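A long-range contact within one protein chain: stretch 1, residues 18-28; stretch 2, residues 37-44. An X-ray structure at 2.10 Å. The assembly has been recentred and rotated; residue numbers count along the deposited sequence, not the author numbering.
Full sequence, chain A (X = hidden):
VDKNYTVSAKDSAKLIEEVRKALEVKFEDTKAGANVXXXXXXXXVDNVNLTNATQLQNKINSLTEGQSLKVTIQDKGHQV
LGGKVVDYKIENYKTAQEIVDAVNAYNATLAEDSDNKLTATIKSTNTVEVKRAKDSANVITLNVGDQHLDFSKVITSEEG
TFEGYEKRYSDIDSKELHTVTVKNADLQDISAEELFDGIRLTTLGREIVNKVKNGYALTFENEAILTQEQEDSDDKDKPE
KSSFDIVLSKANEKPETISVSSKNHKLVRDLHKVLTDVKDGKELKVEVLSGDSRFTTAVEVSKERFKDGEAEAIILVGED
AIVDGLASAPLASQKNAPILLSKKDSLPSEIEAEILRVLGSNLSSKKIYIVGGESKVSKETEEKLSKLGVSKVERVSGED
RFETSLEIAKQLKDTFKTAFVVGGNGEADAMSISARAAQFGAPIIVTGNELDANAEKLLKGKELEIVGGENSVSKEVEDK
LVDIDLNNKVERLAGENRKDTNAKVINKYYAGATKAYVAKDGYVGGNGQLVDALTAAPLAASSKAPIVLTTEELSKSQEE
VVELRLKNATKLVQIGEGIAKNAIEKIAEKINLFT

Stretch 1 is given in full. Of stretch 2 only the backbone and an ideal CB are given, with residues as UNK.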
ATOM      1  N   GLU A  18     -24.092  23.252   5.243  1.00 65.21           N
ATOM      2  CA  GLU A  18     -24.249  22.749   6.587  1.00 62.03           C
ATOM      3  C   GLU A  18     -24.063  23.999   7.491  1.00 58.61           C
ATOM      4  O   GLU A  18     -24.838  24.269   8.422  1.00 53.47           O
ATOM      5  CB  GLU A  18     -23.170  21.672   6.834  1.00 70.86           C
ATOM      6  CG  GLU A  18     -23.600  20.271   6.398  1.00 81.92           C
ATOM      7  CD  GLU A  18     -22.582  19.180   6.735  1.00 90.46           C
ATOM      8  OE1 GLU A  18     -21.539  19.472   7.356  1.00 91.48           O
ATOM      9  OE2 GLU A  18     -22.838  18.018   6.363  1.00 95.58           O
ATOM     10  N   VAL A  19     -23.036  24.811   7.162  1.00 53.68           N
ATOM     11  CA  VAL A  19     -22.775  25.992   7.978  1.00 48.65           C
ATOM     12  C   VAL A  19     -23.861  27.080   7.699  1.00 37.23           C
ATOM     13  O   VAL A  19     -24.311  27.727   8.624  1.00 35.51           O
ATOM     14  CB  VAL A  19     -21.340  26.474   7.616  1.00 43.69           C
ATOM     15  CG1 VAL A  19     -21.105  27.803   8.264  1.00 41.71           C
ATOM     16  CG2 VAL A  19     -20.282  25.449   8.073  1.00 46.22           C
ATOM     17  N   ARG A  20     -24.224  27.286   6.414  1.00 38.39           N
ATOM     18  CA  ARG A  20     -25.253  28.277   6.055  1.00 43.87           C
ATOM     19  C   ARG A  20     -26.519  28.025   6.907  1.00 46.04           C
ATOM     20  O   ARG A  20     -27.032  28.916   7.568  1.00 48.83           O
ATOM     21  CB  ARG A  20     -25.558  28.226   4.507  1.00 46.97           C
ATOM     22  CG  ARG A  20     -26.408  29.405   4.107  1.00 45.59           C
ATOM     23  CD  ARG A  20     -26.606  29.639   2.620  1.00 61.89           C
ATOM     24  NE  ARG A  20     -25.587  29.039   1.757  1.00 65.35           N
ATOM     25  CZ  ARG A  20     -24.603  29.728   1.190  1.00 52.83           C
ATOM     26  NH1 ARG A  20     -24.487  31.034   1.398  1.00 50.62           N
ATOM     27  NH2 ARG A  20     -23.726  29.117   0.415  1.00 56.99           N
ATOM     28  N   LYS A  21     -26.973  26.804   6.953  1.00 50.74           N
ATOM     29  CA  LYS A  21     -28.163  26.484   7.735  1.00 55.81           C
ATOM     30  C   LYS A  21     -27.961  26.691   9.206  1.00 59.31           C
ATOM     31  O   LYS A  21     -28.835  27.273   9.866  1.00 58.44           O
ATOM     32  CB  LYS A  21     -28.566  25.023   7.471  1.00 60.35           C
ATOM     33  CG  LYS A  21     -29.296  24.853   6.144  1.00 71.33           C
ATOM     34  CD  LYS A  21     -29.827  23.417   5.986  1.00 85.19           C
ATOM     35  CE  LYS A  21     -30.116  23.081   4.533  1.00 93.52           C
ATOM     36  NZ  LYS A  21     -30.263  21.614   4.307  1.00 96.42           N
ATOM     37  N   ALA A  22     -26.791  26.245   9.755  1.00 58.70           N
ATOM     38  CA  ALA A  22     -26.549  26.358  11.203  1.00 54.50           C
ATOM     39  C   ALA A  22     -26.490  27.856  11.602  1.00 50.30           C
ATOM     40  O   ALA A  22     -26.922  28.246  12.713  1.00 46.01           O
ATOM     41  CB  ALA A  22     -25.224  25.640  11.580  1.00 52.37           C
ATOM     42  N   LEU A  23     -25.914  28.691  10.717  1.00 45.23           N
ATOM     43  CA  LEU A  23     -25.879  30.144  11.006  1.00 46.88           C
ATOM     44  C   LEU A  23     -27.316  30.707  11.134  1.00 52.41           C
ATOM     45  O   LEU A  23     -27.494  31.751  11.733  1.00 55.35           O
ATOM     46  CB  LEU A  23     -25.170  30.914   9.855  1.00 45.23           C
ATOM     47  CG  LEU A  23     -23.690  30.640   9.754  1.00 49.74           C
ATOM     48  CD1 LEU A  23     -23.059  31.326   8.535  1.00 46.38           C
ATOM     49  CD2 LEU A  23     -23.039  31.161  11.033  1.00 48.17           C
ATOM     50  N   GLU A  24     -28.348  30.030  10.555  1.00 58.40           N
ATOM     51  CA  GLU A  24     -29.668  30.642  10.707  1.00 65.20           C
ATOM     52  C   GLU A  24     -30.305  30.386  12.075  1.00 64.80           C
ATOM     53  O   GLU A  24     -31.171  31.175  12.473  1.00 62.72           O
ATOM     54  CB  GLU A  24     -30.568  30.192   9.550  1.00 65.40           C
ATOM     55  CG  GLU A  24     -30.094  30.833   8.252  1.00 64.43           C
ATOM     56  CD  GLU A  24     -29.598  32.278   8.488  1.00 70.41           C
ATOM     57  OE1 GLU A  24     -28.355  32.532   8.611  1.00 74.98           O
ATOM     58  OE2 GLU A  24     -30.438  33.160   8.578  1.00 74.59           O
ATOM     59  N   VAL A  25     -29.849  29.330  12.823  1.00 58.31           N
ATOM     60  CA  VAL A  25     -30.457  29.033  14.115  1.00 51.54           C
ATOM     61  C   VAL A  25     -30.158  30.125  15.142  1.00 49.81           C
ATOM     62  O   VAL A  25     -28.993  30.312  15.559  1.00 48.04           O
ATOM     63  CB  VAL A  25     -29.981  27.640  14.584  1.00 53.23           C
ATOM     64  CG1 VAL A  25     -30.692  27.265  15.870  1.00 59.85           C
ATOM     65  CG2 VAL A  25     -30.266  26.577  13.503  1.00 57.74           C
ATOM     66  N   LYS A  26     -31.201  30.857  15.549  1.00 46.84           N
ATOM     67  CA  LYS A  26     -31.039  31.925  16.526  1.00 53.80           C
ATOM     68  C   LYS A  26     -31.942  31.669  17.765  1.00 57.37           C
ATOM     69  O   LYS A  26     -32.847  30.814  17.715  1.00 56.39           O
ATOM     70  CB  LYS A  26     -31.434  33.275  15.899  1.00 57.30           C
ATOM     71  CG  LYS A  26     -30.228  34.041  15.360  1.00 67.74           C
ATOM     72  CD  LYS A  26     -29.764  33.572  14.025  1.00 73.87           C
ATOM     73  CE  LYS A  26     -29.083  34.710  13.262  1.00 78.82           C
ATOM     74  NZ  LYS A  26     -29.300  34.569  11.799  1.00 79.22           N
ATOM     75  N   PHE A  27     -31.688  32.413  18.837  1.00 56.25           N
ATOM     76  CA  PHE A  27     -32.447  32.322  20.061  1.00 61.73           C
ATOM     77  C   PHE A  27     -33.700  33.169  19.844  1.00 66.27           C
ATOM     78  O   PHE A  27     -33.562  34.299  19.382  1.00 65.90           O
ATOM     79  CB  PHE A  27     -31.664  32.911  21.232  1.00 61.93           C
ATOM     80  CG  PHE A  27     -30.565  32.008  21.721  1.00 63.09           C
ATOM     81  CD1 PHE A  27     -29.240  32.328  21.502  1.00 61.30           C
ATOM     82  CD2 PHE A  27     -30.862  30.816  22.372  1.00 57.45           C
ATOM     83  CE1 PHE A  27     -28.226  31.478  21.924  1.00 67.94           C
ATOM     84  CE2 PHE A  27     -29.836  29.967  22.791  1.00 63.01           C
ATOM     85  CZ  PHE A  27     -28.529  30.304  22.565  1.00 62.61           C
ATOM     86  N   GLU A  28     -34.888  32.614  20.130  1.00 70.79           N
ATOM     87  CA  GLU A  28     -36.129  33.355  20.021  1.00 75.16           C
ATOM     88  C   GLU A  28     -36.488  33.924  21.403  1.00 76.79           C
ATOM     89  O   GLU A  28     -37.182  34.924  21.507  1.00 79.25           O
ATOM     90  CB  GLU A  28     -37.186  32.425  19.433  1.00 79.22           C
ATOM     91  CG  GLU A  28     -36.729  31.957  18.060  1.00 90.29           C
ATOM     92  CD  GLU A  28     -37.687  30.993  17.395  1.00100.46           C
ATOM     93  OE1 GLU A  28     -37.805  29.836  17.865  1.00103.66           O
ATOM     94  OE2 GLU A  28     -38.308  31.397  16.395  1.00103.20           O
ATOM     95  N   UNK A  37     -32.203  36.568  19.248  1.00 65.92           N
ATOM     96  CA  UNK A  37     -31.631  36.579  17.888  1.00 76.50           C
ATOM     97  C   UNK A  37     -30.120  36.306  17.832  1.00 74.56           C
ATOM     98  O   UNK A  37     -29.583  36.267  16.724  1.00 70.04           O
ATOM     99  CB  UNK A  37     -31.911  37.934  17.236  1.00 76.50           C
ATOM    100  N   UNK A  38     -29.419  36.151  18.989  1.00 69.48           N
ATOM    101  CA  UNK A  38     -28.003  35.788  18.933  1.00 62.27           C
ATOM    102  C   UNK A  38     -27.934  34.448  18.184  1.00 56.50           C
ATOM    103  O   UNK A  38     -28.919  33.655  18.301  1.00 52.95           O
ATOM    104  CB  UNK A  38     -27.382  35.695  20.328  1.00 62.27           C
ATOM    105  N   UNK A  39     -26.858  34.165  17.407  1.00 44.14           N
ATOM    106  CA  UNK A  39     -26.827  32.819  16.851  1.00 42.49           C
ATOM    107  C   UNK A  39     -26.645  31.774  17.987  1.00 46.53           C
ATOM    108  O   UNK A  39     -26.038  32.064  19.030  1.00 42.85           O
ATOM    109  CB  UNK A  39     -25.703  32.702  15.820  1.00 42.49           C
ATOM    110  N   UNK A  40     -27.141  30.573  17.738  1.00 48.11           N
ATOM    111  CA  UNK A  40     -26.979  29.521  18.732  1.00 53.30           C
ATOM    112  C   UNK A  40     -25.692  28.741  18.438  1.00 49.36           C
ATOM    113  O   UNK A  40     -25.211  28.072  19.344  1.00 48.59           O
ATOM    114  CB  UNK A  40     -28.192  28.589  18.740  1.00 53.30           C
ATOM    115  N   UNK A  41     -25.153  28.800  17.212  1.00 43.41           N
ATOM    116  CA  UNK A  41     -23.881  28.127  16.983  1.00 43.57           C
ATOM    117  C   UNK A  41     -22.817  29.170  16.922  1.00 47.08           C
ATOM    118  O   UNK A  41     -23.013  30.243  16.320  1.00 47.94           O
ATOM    119  CB  UNK A  41     -23.897  27.284  15.706  1.00 43.57           C
ATOM    120  N   UNK A  42     -21.693  28.878  17.604  1.00 45.58           N
ATOM    121  CA  UNK A  42     -20.559  29.748  17.618  1.00 40.42           C
ATOM    122  C   UNK A  42     -19.658  29.134  16.498  1.00 42.36           C
ATOM    123  O   UNK A  42     -19.127  28.010  16.610  1.00 40.87           O
ATOM    124  CB  UNK A  42     -19.889  29.821  18.992  1.00 40.42           C
ATOM    125  N   UNK A  43     -19.517  29.852  15.397  1.00 35.63           N
ATOM    126  CA  UNK A  43     -18.782  29.279  14.311  1.00 34.87           C
ATOM    127  C   UNK A  43     -17.579  30.140  13.861  1.00 35.33           C
ATOM    128  O   UNK A  43     -17.721  31.324  13.647  1.00 33.74           O
ATOM    129  CB  UNK A  43     -19.735  29.051  13.136  1.00 34.87           C
ATOM    130  N   UNK A  44     -16.430  29.497  13.694  1.00 34.19           N
ATOM    131  CA  UNK A  44     -15.238  30.227  13.335  1.00 35.00           C
ATOM    132  C   UNK A  44     -14.461  29.534  12.306  1.00 36.23           C
ATOM    133  O   UNK A  44     -14.589  28.343  12.086  1.00 36.79           O
ATOM    134  CB  UNK A  44     -14.355  30.476  14.559  1.00 35.00           C
TER

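Two backbone segments frame the inference. After the helix of stretch 1, extended residues pair with the start of stretch 2 through a single bridge, Lys26 with position 39, CA to CA 4.3 Å. Beyond it, the strand at 41-44 runs back along the helix at 138° between N-to-C directions, with a closest axial approach of 8.7 Å.

At position 37 the backbone N donates to Phe27 O at 2.6 Å (N-H...O 158°). Phi is 77° and psi -3°, a left-handed conformation that favours glycine, asparagine or aspartate. CA-to-CB points away from stretch 1, so little else constrains the choice. The residue is Asn37; its OD1 stays 4.1 Å from Lys26 CG.

Position 38 contributes its carbonyl: Phe27 N donates to that O at 3.1 Å (153°). Phi/psi of -59/147° is extended and open to most residues. The ideal CB leaves sideways, 4.0 Å from Phe27 CD1, so a small, polar or apolar residue could sit beside the ring. Asp38 is found, its CB 3.9 Å from Phe27 CD1 and its carboxylate directed away from the ring.

Position 39 points away overall, yet its ideal CB lies 4.1 Å from Val25 O and 4.5 Å from Lys26 CD. A long chain could turn along the Lys26 methylenes and reach Leu23; lysine, arginine, glutamine or methionine would all serve. Arg39 does this: its CG is 4.1 Å from Lys26 CE, and Leu23 CD2 lies over one face of the guanidinium, 3.5 Å from Arg39 CZ. NH1 and NH2 find their hydrogen bonds elsewhere in the structure.

Position 40 donates its backbone N to Val25 O at 2.9 Å (161°), and its CB points toward stretch 1, 4.2 Å from Phe27 CZ. With Val25 also at hand, a compact aliphatic such as valine, isoleucine or leucine suits the site. In Val40, CG1 stands 3.5 Å from the centroid of the Phe27 ring, 7° off the normal, a CH-pi contact; Val25 CG1 is 3.7 Å from Val40 CG2 and also near Val40 CG1, at 4.0 Å.

At position 41 CB again points toward the helix, 4.4 Å from Ala22 O. The small side chain of Ala22, with Val25 nearby, offers an apolar surface on which a flat or aliphatic residue could lie. In Tyr41, CD1 is 3.7 Å from Ala22 CB and CE1 is 4.1 Å from Val25 CB; Ala22 O approaches the ring edge, 3.4 Å from CD1.

Position 42 points away, with nothing of stretch 1 within 5.5 Å of its CB, so a polar residue is plausible. It is Asp42.

Position 43 returns toward the helix, its CB 4.4 Å from Leu23 CD2 and 5.2 Å from Val19 CG1. A branched or long aliphatic could bridge this gap. Ile43 does so with CD1, which lies 3.9 Å from Leu23 CD2 and 4.2 Å from both Val19 CG1 and Ala22 CB.

Position 44 is out of reach and unconstrained here; Lys44 forms a salt bridge with Asp42, NZ to OD2 3.4 Å.

Stretch 2 (37-44) NDRVYDIK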
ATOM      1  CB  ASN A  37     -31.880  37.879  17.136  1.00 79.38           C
ATOM      2  CG  ASN A  37     -32.804  37.585  16.012  1.00 89.77           C
ATOM      3  OD1 ASN A  37     -32.361  37.518  14.866  1.00 93.26           O
ATOM      4  ND2 ASN A  37     -34.089  37.308  16.283  1.00 95.00           N
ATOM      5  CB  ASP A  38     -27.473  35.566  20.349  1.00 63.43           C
ATOM      6  CG  ASP A  38     -26.877  36.790  20.966  1.00 73.05           C
ATOM      7  OD1 ASP A  38     -26.965  37.876  20.341  1.00 77.37           O
ATOM      8  OD2 ASP A  38     -26.322  36.678  22.080  1.00 79.20           O
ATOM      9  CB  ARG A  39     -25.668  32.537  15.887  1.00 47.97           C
ATOM     10  CG  ARG A  39     -25.504  33.572  14.780  1.00 54.63           C
ATOM     11  CD  ARG A  39     -24.021  33.583  14.373  1.00 47.43           C
ATOM     12  NE  ARG A  39     -23.900  34.193  13.059  1.00 54.01           N
ATOM     13  CZ  ARG A  39     -22.775  34.374  12.370  1.00 59.20           C
ATOM     14  NH1 ARG A  39     -22.811  34.964  11.180  1.00 48.96           N
ATOM     15  NH2 ARG A  39     -21.598  33.956  12.865  1.00 48.43           N
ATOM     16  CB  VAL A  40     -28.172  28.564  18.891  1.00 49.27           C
ATOM     17  CG1 VAL A  40     -29.562  29.128  19.252  1.00 48.58           C
ATOM     18  CG2 VAL A  40     -28.065  27.133  18.421  1.00 47.19           C
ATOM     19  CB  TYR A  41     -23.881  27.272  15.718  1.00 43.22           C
ATOM     20  CG  TYR A  41     -24.847  26.124  15.890  1.00 51.19           C
ATOM     21  CD1 TYR A  41     -26.047  26.098  15.199  1.00 54.42           C
ATOM     22  CD2 TYR A  41     -24.569  25.084  16.774  1.00 54.96           C
ATOM     23  CE1 TYR A  41     -26.963  25.055  15.378  1.00 63.25           C
ATOM     24  CE2 TYR A  41     -25.471  24.038  16.966  1.00 67.77           C
ATOM     25  CZ  TYR A  41     -26.665  24.033  16.268  1.00 72.10           C
ATOM     26  OH  TYR A  41     -27.551  23.000  16.470  1.00 70.03           O
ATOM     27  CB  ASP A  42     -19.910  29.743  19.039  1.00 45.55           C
ATOM     28  CG  ASP A  42     -18.610  30.503  19.025  1.00 52.79           C
ATOM     29  OD1 ASP A  42     -18.301  31.080  17.996  1.00 59.59           O
ATOM     30  OD2 ASP A  42     -17.881  30.508  20.073  1.00 51.80           O
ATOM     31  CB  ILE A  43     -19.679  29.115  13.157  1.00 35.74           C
ATOM     32  CG1 ILE A  43     -20.970  28.327  13.606  1.00 31.14           C
ATOM     33  CG2 ILE A  43     -18.940  28.469  12.036  1.00 30.25           C
ATOM     34  CD1 ILE A  43     -21.748  27.757  12.392  1.00 37.42           C
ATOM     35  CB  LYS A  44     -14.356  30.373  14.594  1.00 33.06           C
ATOM     36  CG  LYS A  44     -14.969  31.241  15.612  1.00 32.96           C
ATOM     37  CD  LYS A  44     -14.594  30.757  16.973  1.00 49.04           C
ATOM     38  CE  LYS A  44     -14.119  31.856  17.839  1.00 60.67           C
ATOM     39  NZ  LYS A  44     -15.092  32.065  18.896  1.00 58.50           N
TER
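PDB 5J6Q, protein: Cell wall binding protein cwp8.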